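Local coordinates for tyrosine-protein phosphatase non-receptor type 18 (Homo sapiens, PDB 2OC3), which removes phosphate from phosphotyrosine in proteins, notably autophosphorylated tyrosine kinases, and is represented here by its catalytic phosphatase domain, at residues A[132-137]-A[241-246]. Numbering follows the deposited sequence.
Sequences LMACRE and GVLCTV
Leu243 meets Leu132 and Ala134 through a single methyl, CD1, and the contact across the two segments is wholly apolar. That methyl lies 3.9 Å from Ala134 CB and 4.2 Å from Leu132 CB, which makes it a tip resting over two alternate residues whose CB atoms both point to the helix; the CB of Met133, between them, points away, and its side chain touches Tyr148 and Trp149. Leu243 reaches this far because its chain is extended through CG, with CD1 anti to CA (chi2 177°) and carried away from the helix, while CD2 branches off to the side. The nearest CA atoms, those of Ala134 and Leu243, are 8.3 Å apart, and both contacts run between side-chain atoms. All three residues are buried, and Met214 and Met211 of helix 209-222 pack against Leu132 and Leu243 respectively. In the classical tyrosine phosphatase fold this joins the C-terminal end of central strand 130-133 and the residue just beyond it to helix 238-254, whose first turn includes the last residues of the phosphate-binding loop that begins at Cys233, the predicted nucleophile. No hydrogen bond crosses between the segments. Ala134 O accepts from Arg239 NH1, a residue inferred by similarity to bind substrate, and backbone bonds join Leu132 and Ala134 to His232 of the parallel neighbouring strand 229-232. Inside the helix, Gly241 O is gripped twice, by Thr245 N at 3.0 Å and by Thr245 OG1 at 2.8 Å, from opposite faces of the carbonyl plane.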
loop_
_atom_site.group_PDB
_atom_site.type_symbol
_atom_site.label_atom_id
_atom_site.label_comp_id
_atom_site.label_asym_id
_atom_site.label_seq_id
_atom_site.Cartn_x
_atom_site.Cartn_y
_atom_site.Cartn_z
ATOM N N LEU A 132 1.342 -3.010 5.763
ATOM C CA LEU A 132 -0.069 -3.317 5.655
ATOM C C LEU A 132 -0.247 -4.153 4.408
ATOM O O LEU A 132 0.053 -3.667 3.327
ATOM C CB LEU A 132 -0.904 -2.049 5.543
ATOM C CG LEU A 132 -0.953 -1.096 6.753
ATOM C CD1 LEU A 132 0.215 -0.170 6.848
ATOM C CD2 LEU A 132 -2.253 -0.274 6.746
ATOM N N MET A 133 -0.808 -5.346 4.551
ATOM C CA MET A 133 -1.012 -6.316 3.472
ATOM C C MET A 133 -2.525 -6.475 3.299
ATOM O O MET A 133 -3.232 -6.825 4.259
ATOM C CB MET A 133 -0.394 -7.682 3.823
ATOM C CG MET A 133 -0.779 -8.774 2.863
ATOM S SD MET A 133 0.238 -10.217 3.188
ATOM C CE MET A 133 -0.389 -11.405 1.990
ATOM N N ALA A 134 -3.050 -6.187 2.102
ATOM C CA ALA A 134 -4.488 -6.223 1.881
ATOM C C ALA A 134 -4.874 -7.316 0.937
ATOM O O ALA A 134 -5.698 -7.076 0.040
ATOM C CB ALA A 134 -4.995 -4.876 1.295
ATOM N N CYS A 135 -4.281 -8.486 1.093
ATOM C CA CYS A 135 -4.674 -9.655 0.324
ATOM C C CYS A 135 -4.253 -10.883 1.118
ATOM O O CYS A 135 -3.585 -10.797 2.139
ATOM C CB CYS A 135 -4.040 -9.653 -1.074
ATOM S SG CYS A 135 -2.297 -9.968 -1.164
ATOM N N ARG A 136 -4.692 -12.040 0.630
ATOM C CA ARG A 136 -4.212 -13.331 1.149
ATOM C C ARG A 136 -3.159 -13.892 0.204
ATOM O O ARG A 136 -3.110 -13.507 -0.961
ATOM C CB ARG A 136 -5.358 -14.321 1.241
ATOM C CG ARG A 136 -6.374 -14.000 2.345
ATOM C CD ARG A 136 -7.631 -14.823 2.187
ATOM N NE ARG A 136 -8.396 -14.465 1.007
ATOM C CZ ARG A 136 -9.063 -15.288 0.209
ATOM N NH1 ARG A 136 -9.031 -16.602 0.425
ATOM N NH2 ARG A 136 -9.695 -14.766 -0.847
ATOM N N GLU A 137 -2.410 -14.896 0.667
ATOM C CA GLU A 137 -1.445 -15.591 -0.202
ATOM C C GLU A 137 -2.095 -16.182 -1.451
ATOM O O GLU A 137 -1.571 -16.090 -2.543
ATOM C CB GLU A 137 -0.760 -16.699 0.571
ATOM C CG GLU A 137 0.269 -16.248 1.523
ATOM C CD GLU A 137 0.645 -17.391 2.431
ATOM O OE1 GLU A 137 1.242 -18.354 1.912
ATOM O OE2 GLU A 137 0.234 -17.339 3.610
ATOM N N GLY A 241 -4.421 1.349 -2.864
ATOM C CA GLY A 241 -4.837 2.753 -2.964
ATOM C C GLY A 241 -5.960 3.124 -2.024
ATOM O O GLY A 241 -5.976 4.240 -1.498
ATOM N N VAL A 242 -6.862 2.191 -1.743
ATOM C CA VAL A 242 -7.899 2.444 -0.732
ATOM C C VAL A 242 -7.228 2.695 0.615
ATOM O O VAL A 242 -7.528 3.683 1.285
ATOM C CB VAL A 242 -8.917 1.297 -0.635
ATOM C CG1 VAL A 242 -9.820 1.491 0.597
ATOM C CG2 VAL A 242 -9.739 1.245 -1.916
ATOM N N LEU A 243 -6.340 1.803 1.050
ATOM C CA LEU A 243 -5.692 1.957 2.348
ATOM C C LEU A 243 -4.915 3.258 2.460
ATOM O O LEU A 243 -4.990 3.946 3.489
ATOM C CB LEU A 243 -4.746 0.802 2.661
ATOM C CG LEU A 243 -5.406 -0.510 3.053
ATOM C CD1 LEU A 243 -4.408 -1.597 3.275
ATOM C CD2 LEU A 243 -6.275 -0.392 4.326
ATOM N N CYS A 244 -4.137 3.601 1.427
ATOM C CA CYS A 244 -3.329 4.829 1.484
ATOM C C CYS A 244 -4.230 6.043 1.550
ATOM O O CYS A 244 -3.940 7.018 2.289
ATOM C CB CYS A 244 -2.384 4.960 0.298
ATOM S SG CYS A 244 -1.056 3.688 0.293
ATOM N N THR A 245 -5.334 6.021 0.820
ATOM C CA THR A 245 -6.227 7.178 0.808
ATOM C C THR A 245 -6.938 7.320 2.160
ATOM O O THR A 245 -7.092 8.444 2.672
ATOM C CB THR A 245 -7.272 7.085 -0.322
ATOM O OG1 THR A 245 -6.594 6.993 -1.581
ATOM C CG2 THR A 245 -8.176 8.317 -0.312
ATOM N N VAL A 246 -7.369 6.206 2.751
ATOM C CA VAL A 246 -8.039 6.269 4.040
ATOM C C VAL A 246 -7.077 6.859 5.081
ATOM O O VAL A 246 -7.436 7.732 5.893
ATOM C CB VAL A 246 -8.529 4.864 4.464
ATOM C CG1 VAL A 246 -8.964 4.841 5.966
ATOM C CG2 VAL A 246 -9.629 4.380 3.542
#